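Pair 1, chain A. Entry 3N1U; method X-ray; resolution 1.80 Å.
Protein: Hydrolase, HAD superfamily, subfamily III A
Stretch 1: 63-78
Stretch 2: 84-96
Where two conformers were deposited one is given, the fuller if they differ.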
# COMPACT_ATOMS: atom_id res chain seq x y z
N ILE A 63 14.93 23.17 16.07
CA ILE A 63 15.00 23.26 14.63
C ILE A 63 13.61 23.51 14.06
O ILE A 63 12.67 22.73 14.31
CB ILE A 63 15.69 22.03 13.99
CG1 ILE A 63 17.14 21.97 14.52
CG2 ILE A 63 15.63 22.10 12.43
CD1 ILE A 63 17.90 20.63 14.23
N GLN A 64 13.51 24.57 13.27
CA GLN A 64 12.20 24.90 12.73
C GLN A 64 11.80 23.99 11.55
O GLN A 64 12.63 23.34 10.89
CB GLN A 64 12.07 26.39 12.40
CG GLN A 64 10.66 26.78 11.94
CD GLN A 64 9.58 26.56 13.01
OE1 GLN A 64 9.16 25.42 13.31
NE2 GLN A 64 9.10 27.66 13.56
N VAL A 65 10.49 23.90 11.37
CA VAL A 65 9.93 23.09 10.29
C VAL A 65 8.98 23.94 9.47
O VAL A 65 8.20 24.70 10.02
CB VAL A 65 9.18 21.84 10.87
CG1 VAL A 65 8.41 21.11 9.70
CG2 VAL A 65 10.19 20.91 11.54
N ALA A 66 9.04 23.78 8.14
CA ALA A 66 8.10 24.44 7.25
C ALA A 66 7.67 23.53 6.10
O ALA A 66 8.40 22.59 5.72
CB ALA A 66 8.79 25.70 6.68
N ILE A 67 6.51 23.83 5.53
CA ILE A 67 6.01 23.11 4.37
C ILE A 67 5.81 24.08 3.18
O ILE A 67 5.32 25.18 3.36
CB ILE A 67 4.71 22.35 4.68
CG1 ILE A 67 5.00 20.86 4.99
CG2 ILE A 67 3.74 22.38 3.44
CD1 ILE A 67 5.78 20.61 6.35
N ILE A 68 6.15 23.63 1.97
CA ILE A 68 5.81 24.40 0.75
C ILE A 68 5.20 23.38 -0.21
O ILE A 68 5.85 22.42 -0.63
CB ILE A 68 7.03 25.10 0.07
CG1 ILE A 68 7.73 26.04 1.05
CG2 ILE A 68 6.57 25.86 -1.21
CD1 ILE A 68 8.99 26.75 0.48
N THR A 69 3.94 23.60 -0.54
CA THR A 69 3.22 22.59 -1.32
C THR A 69 2.39 23.23 -2.44
O THR A 69 1.94 24.39 -2.30
CB THR A 69 2.27 21.71 -0.41
OG1 THR A 69 1.58 20.78 -1.26
CG2 THR A 69 1.22 22.56 0.28
N THR A 70 2.20 22.45 -3.53
CA THR A 70 1.22 22.80 -4.57
C THR A 70 -0.22 22.45 -4.15
O THR A 70 -1.18 23.11 -4.60
CB THR A 70 1.59 22.13 -5.92
OG1 THR A 70 2.95 22.51 -6.24
CG2 THR A 70 0.63 22.59 -7.08
N ALA A 71 -0.36 21.46 -3.26
CA ALA A 71 -1.68 21.07 -2.74
C ALA A 71 -2.38 22.30 -2.13
O ALA A 71 -1.73 23.17 -1.56
CB ALA A 71 -1.56 19.90 -1.68
N GLN A 72 -3.70 22.39 -2.30
CA GLN A 72 -4.51 23.51 -1.79
C GLN A 72 -5.60 23.02 -0.84
O GLN A 72 -6.28 23.81 -0.22
CB GLN A 72 -5.21 24.24 -2.94
CG GLN A 72 -4.30 25.18 -3.74
CD GLN A 72 -5.04 25.96 -4.82
OE1 GLN A 72 -5.95 25.45 -5.47
NE2 GLN A 72 -4.62 27.22 -5.03
N ASN A 73 -5.80 21.72 -0.75
CA ASN A 73 -7.00 21.26 -0.05
C ASN A 73 -6.85 21.31 1.50
O ASN A 73 -5.74 21.43 2.02
CB ASN A 73 -7.38 19.87 -0.55
CG ASN A 73 -6.25 18.88 -0.35
OD1 ASN A 73 -6.07 18.39 0.74
ND2 ASN A 73 -5.44 18.64 -1.39
N ALA A 74 -7.97 21.22 2.21
CA ALA A 74 -8.00 21.32 3.66
C ALA A 74 -7.34 20.13 4.40
O ALA A 74 -6.96 20.28 5.55
CB ALA A 74 -9.43 21.55 4.15
N VAL A 75 -7.18 18.96 3.75
CA VAL A 75 -6.33 17.91 4.35
C VAL A 75 -4.99 18.47 4.89
O VAL A 75 -4.55 18.12 5.99
CB VAL A 75 -6.01 16.78 3.33
CG1 VAL A 75 -5.01 15.76 3.95
CG2 VAL A 75 -7.29 16.09 2.90
N VAL A 76 -4.32 19.31 4.08
CA VAL A 76 -3.02 19.85 4.43
C VAL A 76 -3.14 20.67 5.74
O VAL A 76 -2.36 20.49 6.65
CB VAL A 76 -2.42 20.68 3.26
CG1 VAL A 76 -1.13 21.42 3.68
CG2 VAL A 76 -2.19 19.74 2.01
N ASP A 77 -4.15 21.55 5.82
CA ASP A 77 -4.34 22.40 7.00
C ASP A 77 -4.56 21.57 8.25
O ASP A 77 -3.96 21.86 9.34
CB ASP A 77 -5.53 23.35 6.78
CG ASP A 77 -5.35 24.21 5.54
OD1 ASP A 77 -4.45 25.09 5.52
OD2 ASP A 77 -6.12 24.02 4.60
N HIS A 78 -5.37 20.52 8.12
CA HIS A 78 -5.62 19.63 9.27
C HIS A 78 -4.37 18.96 9.74
O HIS A 78 -4.10 18.90 10.94
CB HIS A 78 -6.69 18.58 8.96
CG HIS A 78 -8.06 19.15 8.84
ND1 HIS A 78 -8.79 19.11 7.67
CD2 HIS A 78 -8.84 19.77 9.75
CE1 HIS A 78 -9.96 19.69 7.86
NE2 HIS A 78 -10.02 20.10 9.12
N GLY A 84 1.42 20.98 14.74
CA GLY A 84 1.84 22.31 15.27
C GLY A 84 2.80 23.05 14.37
O GLY A 84 3.61 23.90 14.83
N ILE A 85 2.69 22.80 13.07
CA ILE A 85 3.56 23.48 12.10
C ILE A 85 2.88 24.75 11.64
O ILE A 85 1.84 24.67 10.98
CB ILE A 85 3.80 22.57 10.85
CG1 ILE A 85 4.73 21.43 11.28
CG2 ILE A 85 4.42 23.41 9.71
CD1 ILE A 85 4.77 20.21 10.41
N THR A 86 3.49 25.90 11.94
CA THR A 86 2.87 27.19 11.55
C THR A 86 3.41 27.80 10.25
O THR A 86 2.70 28.54 9.58
CB THR A 86 2.95 28.22 12.67
OG1 THR A 86 4.31 28.54 12.89
CG2 THR A 86 2.32 27.67 13.96
N HIS A 87 4.66 27.49 9.89
CA HIS A 87 5.23 28.05 8.66
C HIS A 87 4.86 27.17 7.49
O HIS A 87 5.55 26.18 7.22
CB HIS A 87 6.74 28.13 8.79
CG HIS A 87 7.20 29.08 9.84
ND1 HIS A 87 7.23 30.45 9.65
CD2 HIS A 87 7.62 28.87 11.11
CE1 HIS A 87 7.66 31.04 10.75
NE2 HIS A 87 7.92 30.10 11.65
N TYR A 88 3.76 27.48 6.79
CA TYR A 88 3.48 26.69 5.58
C TYR A 88 2.73 27.39 4.48
O TYR A 88 1.98 28.33 4.74
CB TYR A 88 2.82 25.34 5.91
CG TYR A 88 1.39 25.45 6.37
CD1 TYR A 88 1.09 25.74 7.70
CD2 TYR A 88 0.34 25.23 5.49
CE1 TYR A 88 -0.26 25.81 8.14
CE2 TYR A 88 -1.01 25.31 5.91
CZ TYR A 88 -1.30 25.59 7.23
OH TYR A 88 -2.62 25.67 7.65
N TYR A 89 2.95 26.88 3.26
CA TYR A 89 2.57 27.60 2.04
C TYR A 89 1.91 26.62 1.12
O TYR A 89 2.53 25.62 0.72
CB TYR A 89 3.80 28.21 1.33
CG TYR A 89 4.63 29.18 2.18
CD1 TYR A 89 5.48 28.72 3.17
CD2 TYR A 89 4.54 30.58 1.97
CE1 TYR A 89 6.25 29.63 3.97
CE2 TYR A 89 5.29 31.47 2.74
CZ TYR A 89 6.14 30.99 3.75
OH TYR A 89 6.88 31.85 4.52
N LYS A 90 0.68 26.95 0.74
CA LYS A 90 -0.17 26.05 -0.05
C LYS A 90 -0.43 26.62 -1.45
O LYS A 90 -0.33 27.83 -1.64
CB LYS A 90 -1.53 25.93 0.64
CG LYS A 90 -1.54 24.95 1.83
CD LYS A 90 -2.95 24.45 2.05
CE LYS A 90 -3.91 25.63 2.08
NZ LYS A 90 -5.33 25.18 2.20
N GLY A 91 -0.78 25.75 -2.40
CA GLY A 91 -1.09 26.21 -3.76
C GLY A 91 0.07 26.80 -4.52
O GLY A 91 -0.15 27.59 -5.43
N GLN A 92 1.32 26.46 -4.16
CA GLN A 92 2.49 27.13 -4.78
C GLN A 92 2.89 26.24 -5.93
O GLN A 92 3.34 25.10 -5.70
CB GLN A 92 3.67 27.23 -3.79
CG GLN A 92 3.28 27.99 -2.47
CD GLN A 92 2.84 29.45 -2.76
OE1 GLN A 92 3.60 30.24 -3.32
NE2 GLN A 92 1.59 29.79 -2.40
N VAL A 93 2.68 26.71 -7.16
CA VAL A 93 2.96 25.90 -8.35
C VAL A 93 4.45 26.04 -8.67
O VAL A 93 5.16 25.04 -8.83
CB VAL A 93 2.12 26.36 -9.56
CG1 VAL A 93 2.73 25.84 -10.87
CG2 VAL A 93 0.66 25.91 -9.38
N ASP A 94 4.89 27.29 -8.79
CA ASP A 94 6.32 27.62 -8.70
C ASP A 94 6.58 27.98 -7.23
O ASP A 94 5.88 28.85 -6.69
CB ASP A 94 6.68 28.80 -9.61
CG ASP A 94 8.19 28.96 -9.79
OD1 ASP A 94 8.90 29.27 -8.80
OD2 ASP A 94 8.68 28.81 -10.93
N LYS A 95 7.58 27.33 -6.63
CA LYS A 95 7.84 27.36 -5.17
C LYS A 95 8.92 28.38 -4.74
O LYS A 95 9.13 28.60 -3.54
CB LYS A 95 8.25 25.96 -4.69
CG LYS A 95 7.12 24.89 -4.87
CD LYS A 95 7.48 23.57 -4.19
CE LYS A 95 6.25 22.61 -4.20
NZ LYS A 95 6.59 21.33 -3.53
N ARG A 96 9.58 29.00 -5.71
CA ARG A 96 10.73 29.89 -5.42
C ARG A 96 10.29 31.06 -4.57
O ARG A 96 11.00 31.47 -3.65
CB ARG A 96 11.39 30.37 -6.73
CG ARG A 96 12.11 29.20 -7.47
CD ARG A 96 12.71 29.64 -8.79
NE ARG A 96 11.68 29.97 -9.78
CZ ARG A 96 11.88 30.69 -10.88
NH1 ARG A 96 13.08 31.20 -11.15
NH2 ARG A 96 10.87 30.90 -11.70
O HOH W 1 6.56 26.00 11.42
O HOH W 2 3.99 20.32 -4.50
O HOH W 3 3.91 22.42 -8.72

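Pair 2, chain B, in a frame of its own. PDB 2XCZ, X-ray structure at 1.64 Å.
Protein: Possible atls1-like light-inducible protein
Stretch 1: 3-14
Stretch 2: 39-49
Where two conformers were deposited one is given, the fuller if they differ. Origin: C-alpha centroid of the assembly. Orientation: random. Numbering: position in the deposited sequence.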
# COMPACT_ATOMS: atom_id res chain seq x y z
N LEU B 3 8.44 2.68 -8.79
CA LEU B 3 8.27 2.54 -7.35
C LEU B 3 8.28 1.05 -7.04
O LEU B 3 7.62 0.27 -7.72
CB LEU B 3 6.93 3.15 -6.93
CG LEU B 3 6.49 2.95 -5.48
CD1 LEU B 3 7.29 3.78 -4.50
CD2 LEU B 3 5.01 3.26 -5.36
N ILE B 4 9.05 0.67 -6.03
CA ILE B 4 8.99 -0.68 -5.48
C ILE B 4 8.96 -0.65 -3.95
O ILE B 4 9.94 -0.27 -3.30
CB ILE B 4 10.08 -1.60 -6.07
CG1 ILE B 4 9.96 -3.03 -5.52
CG2 ILE B 4 11.49 -0.97 -5.91
CD1 ILE B 4 10.71 -4.07 -6.36
N ASN B 5 7.83 -1.08 -3.38
CA ASN B 5 7.64 -1.11 -1.94
C ASN B 5 7.57 -2.56 -1.48
O ASN B 5 6.74 -3.32 -1.96
CB ASN B 5 6.34 -0.37 -1.57
CG ASN B 5 6.43 1.14 -1.74
OD1 ASN B 5 7.45 1.77 -1.42
ND2 ASN B 5 5.33 1.73 -2.20
N ILE B 6 8.46 -2.95 -0.56
CA ILE B 6 8.49 -4.34 -0.08
C ILE B 6 7.99 -4.39 1.35
O ILE B 6 8.41 -3.61 2.20
CB ILE B 6 9.92 -4.94 -0.16
CG1 ILE B 6 10.48 -4.88 -1.59
CG2 ILE B 6 9.91 -6.40 0.31
CD1 ILE B 6 12.02 -4.96 -1.64
N GLN B 7 7.08 -5.33 1.60
CA GLN B 7 6.56 -5.58 2.94
C GLN B 7 6.87 -7.04 3.28
O GLN B 7 6.37 -7.97 2.63
CB GLN B 7 5.05 -5.29 2.92
CG GLN B 7 4.26 -5.69 4.14
CD GLN B 7 2.80 -5.89 3.80
OE1 GLN B 7 2.32 -7.03 3.73
NE2 GLN B 7 2.09 -4.80 3.55
N ALA B 8 7.73 -7.26 4.28
CA ALA B 8 8.21 -8.63 4.53
C ALA B 8 7.96 -9.06 5.96
O ALA B 8 7.92 -8.22 6.85
CB ALA B 8 9.70 -8.76 4.17
N SER B 9 7.80 -10.37 6.15
CA SER B 9 7.55 -10.94 7.47
C SER B 9 8.81 -11.16 8.29
O SER B 9 8.75 -11.22 9.53
CB SER B 9 6.77 -12.25 7.34
OG SER B 9 7.59 -13.28 6.80
N VAL B 10 9.95 -11.27 7.61
CA VAL B 10 11.24 -11.54 8.28
C VAL B 10 11.72 -10.34 9.10
O VAL B 10 11.29 -9.21 8.87
CB VAL B 10 12.34 -11.97 7.29
CG1 VAL B 10 11.94 -13.23 6.53
CG2 VAL B 10 12.67 -10.83 6.33
N PRO B 11 12.62 -10.56 10.07
CA PRO B 11 13.09 -9.42 10.86
C PRO B 11 13.86 -8.38 10.05
O PRO B 11 14.39 -8.70 8.98
CB PRO B 11 14.03 -10.08 11.88
CG PRO B 11 13.53 -11.48 11.97
CD PRO B 11 13.11 -11.85 10.60
N ALA B 12 13.94 -7.15 10.56
CA ALA B 12 14.70 -6.09 9.90
C ALA B 12 16.15 -6.51 9.64
O ALA B 12 16.72 -7.27 10.43
CB ALA B 12 14.65 -4.83 10.71
N VAL B 13 16.73 -6.06 8.53
CA VAL B 13 18.12 -6.41 8.20
C VAL B 13 19.06 -5.20 8.25
O VAL B 13 18.69 -4.08 7.86
CB VAL B 13 18.26 -7.17 6.85
CG1 VAL B 13 17.51 -8.49 6.90
CG2 VAL B 13 17.78 -6.31 5.69
N ALA B 14 20.27 -5.42 8.75
CA ALA B 14 21.25 -4.35 8.89
C ALA B 14 21.61 -3.70 7.55
O ALA B 14 21.86 -2.49 7.49
CB ALA B 14 22.50 -4.86 9.61
N MET B 39 12.07 4.92 -6.85
CA MET B 39 11.84 4.98 -5.41
C MET B 39 11.66 3.58 -4.87
O MET B 39 10.94 2.77 -5.46
CB MET B 39 10.60 5.82 -5.10
CG MET B 39 10.33 6.02 -3.60
SD MET B 39 8.99 7.18 -3.26
CE MET B 39 9.80 8.73 -3.62
N THR B 40 12.28 3.29 -3.73
CA THR B 40 12.19 1.95 -3.14
C THR B 40 11.90 2.03 -1.64
O THR B 40 12.19 3.05 -1.00
CB THR B 40 13.49 1.09 -3.33
OG1 THR B 40 14.48 1.49 -2.38
CG2 THR B 40 14.07 1.20 -4.75
N SER B 41 11.33 0.97 -1.10
CA SER B 41 11.21 0.84 0.36
C SER B 41 11.23 -0.61 0.82
O SER B 41 10.90 -1.53 0.05
CB SER B 41 9.94 1.53 0.87
OG SER B 41 8.78 0.84 0.49
N LEU B 42 11.61 -0.80 2.08
CA LEU B 42 11.60 -2.11 2.72
C LEU B 42 11.08 -2.01 4.15
O LEU B 42 11.73 -1.41 5.03
CB LEU B 42 13.02 -2.72 2.73
CG LEU B 42 13.18 -4.08 3.44
CD1 LEU B 42 12.30 -5.16 2.81
CD2 LEU B 42 14.65 -4.49 3.48
N GLN B 43 9.91 -2.60 4.36
CA GLN B 43 9.33 -2.69 5.69
C GLN B 43 9.34 -4.14 6.15
O GLN B 43 8.57 -4.98 5.65
CB GLN B 43 7.90 -2.13 5.70
CG GLN B 43 7.25 -2.09 7.08
CD GLN B 43 8.09 -1.34 8.10
OE1 GLN B 43 8.58 -0.24 7.83
NE2 GLN B 43 8.27 -1.93 9.28
N CYS B 44 10.23 -4.44 7.10
CA CYS B 44 10.32 -5.79 7.65
C CYS B 44 9.53 -5.90 8.97
O CYS B 44 8.97 -4.91 9.48
CB CYS B 44 11.79 -6.16 7.88
SG CYS B 44 12.74 -6.39 6.37
N GLY B 45 9.50 -7.12 9.51
CA GLY B 45 8.85 -7.41 10.78
C GLY B 45 7.33 -7.32 10.81
O GLY B 45 6.73 -7.20 11.88
N VAL B 46 6.70 -7.38 9.65
CA VAL B 46 5.24 -7.30 9.55
C VAL B 46 4.61 -8.68 9.72
O VAL B 46 5.00 -9.64 9.05
CB VAL B 46 4.84 -6.74 8.16
CG1 VAL B 46 3.32 -6.59 8.07
CG2 VAL B 46 5.54 -5.42 7.90
N PRO B 47 3.67 -8.81 10.67
CA PRO B 47 2.94 -10.07 10.79
C PRO B 47 2.23 -10.39 9.47
O PRO B 47 1.45 -9.57 8.94
CB PRO B 47 1.92 -9.77 11.91
CG PRO B 47 2.62 -8.76 12.74
CD PRO B 47 3.32 -7.88 11.75
N MET B 48 2.54 -11.56 8.93
CA MET B 48 1.96 -12.00 7.65
C MET B 48 1.69 -13.49 7.68
O MET B 48 2.38 -14.24 8.38
CB MET B 48 2.93 -11.72 6.51
CG MET B 48 3.14 -10.25 6.24
SD MET B 48 4.14 -9.98 4.78
CE MET B 48 3.05 -10.57 3.48
N THR B 49 0.68 -13.91 6.93
CA THR B 49 0.55 -15.33 6.59
C THR B 49 0.56 -15.50 5.07
O THR B 49 0.22 -14.58 4.32
CB THR B 49 -0.72 -15.99 7.17
OG1 THR B 49 -1.89 -15.50 6.51
CG2 THR B 49 -0.83 -15.73 8.67
O HOH W 4 7.51 -0.92 2.19
O HOH W 5 6.47 -11.19 10.82

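Two parallel strands that part into loops can keep one backbone while changing nearly every side chain, and pairs 1 and 2 illustrate the principle. Fourteen central residues superpose with an RMSD of 0.7 Å. In each pair the strands run almost exactly parallel, at 6° in pair 1 and 4° in pair 2.

The conserved framework is a ladder of backbone hydrogen bonds. In pair 1, A:Ile67 N donates to A:His87 O (3.0 Å), A:Tyr89 N to A:Ile67 O (2.9 Å) and A:Thr69 N to A:Tyr89 O (2.8 Å). The matched bonds in pair 2 run from B:Ile6 N to B:Ser41 O (2.9 Å), B:Gln43 N to B:Ile6 O (2.8 Å) and B:Ala8 N to B:Gln43 O (2.8 Å). Beyond the strands, a glycine with positive phi turns each second stretch. A:Gly91 N donates to A:Ala71 O and B:Gly45 N to B:Val10 O, at 2.9 and 2.8 Å; the next amide returns to the first stretch, A:Gln92 N to A:Thr69 O (2.9 Å) and B:Val46 N to B:Ala8 O (3.2 Å).

On this frame the packing varies. A:Val65 CG1 packs on A:Ile85 CD1 (3.8 Å), where the matched B:Ile4 CG2 meets B:Thr40 CG2 (3.6 Å). A:Ile67 and B:Ile6 coincide, yet the former meets A:Tyr88 through their CB atoms (3.7 Å), whereas B:Ile6 CG2 reaches B:Leu42 CD1 (3.7 Å). The tyrosine extends farther, and its OH donates to A:Asp77 OD1 (2.9 Å). On the other face, A:Ala66 lies beside A:His87, their CB atoms 3.8 Å apart; the matching B:Asn5 and B:Ser41 are both polar and bond to each other, B:Ser41 OG donating to B:Asn5 OD1 at a short 2.5 Å. Two residues along, on the same face, A:Ile68 CG2 lies 4.1 Å from A:Gln92 CB, much as B:Gln7 CG lies 4.0 Å from B:Val46 CG2; A:Ile68 CG1 also packs 4.1 Å from A:Tyr89 CD1.

A marked change in chemistry comes at A:Lys90, which matches B:Cys44. A:Thr69 CG2 lies 4.0 Å from A:Lys90 CG, where B:Ala8 CB lies 4.4 Å from B:Cys44 SG. The end of the lysine goes on to a salt bridge, NZ to A:Asp77 OD2 (2.8 Å). In the first stretch, at the match of A:Thr70 with B:Ser9, both pairs make a CA-H...O contact, A:Thr70 CA to A:Gln92 O and B:Ser9 CA to B:Val46 O (3.3 Å each); pair 1 adds a hydrogen bond from A:Thr70 OG1 to A:Gln92 O (2.7 Å). The backbone fixes the register, and side chains of unlike length and polarity fill the space around it.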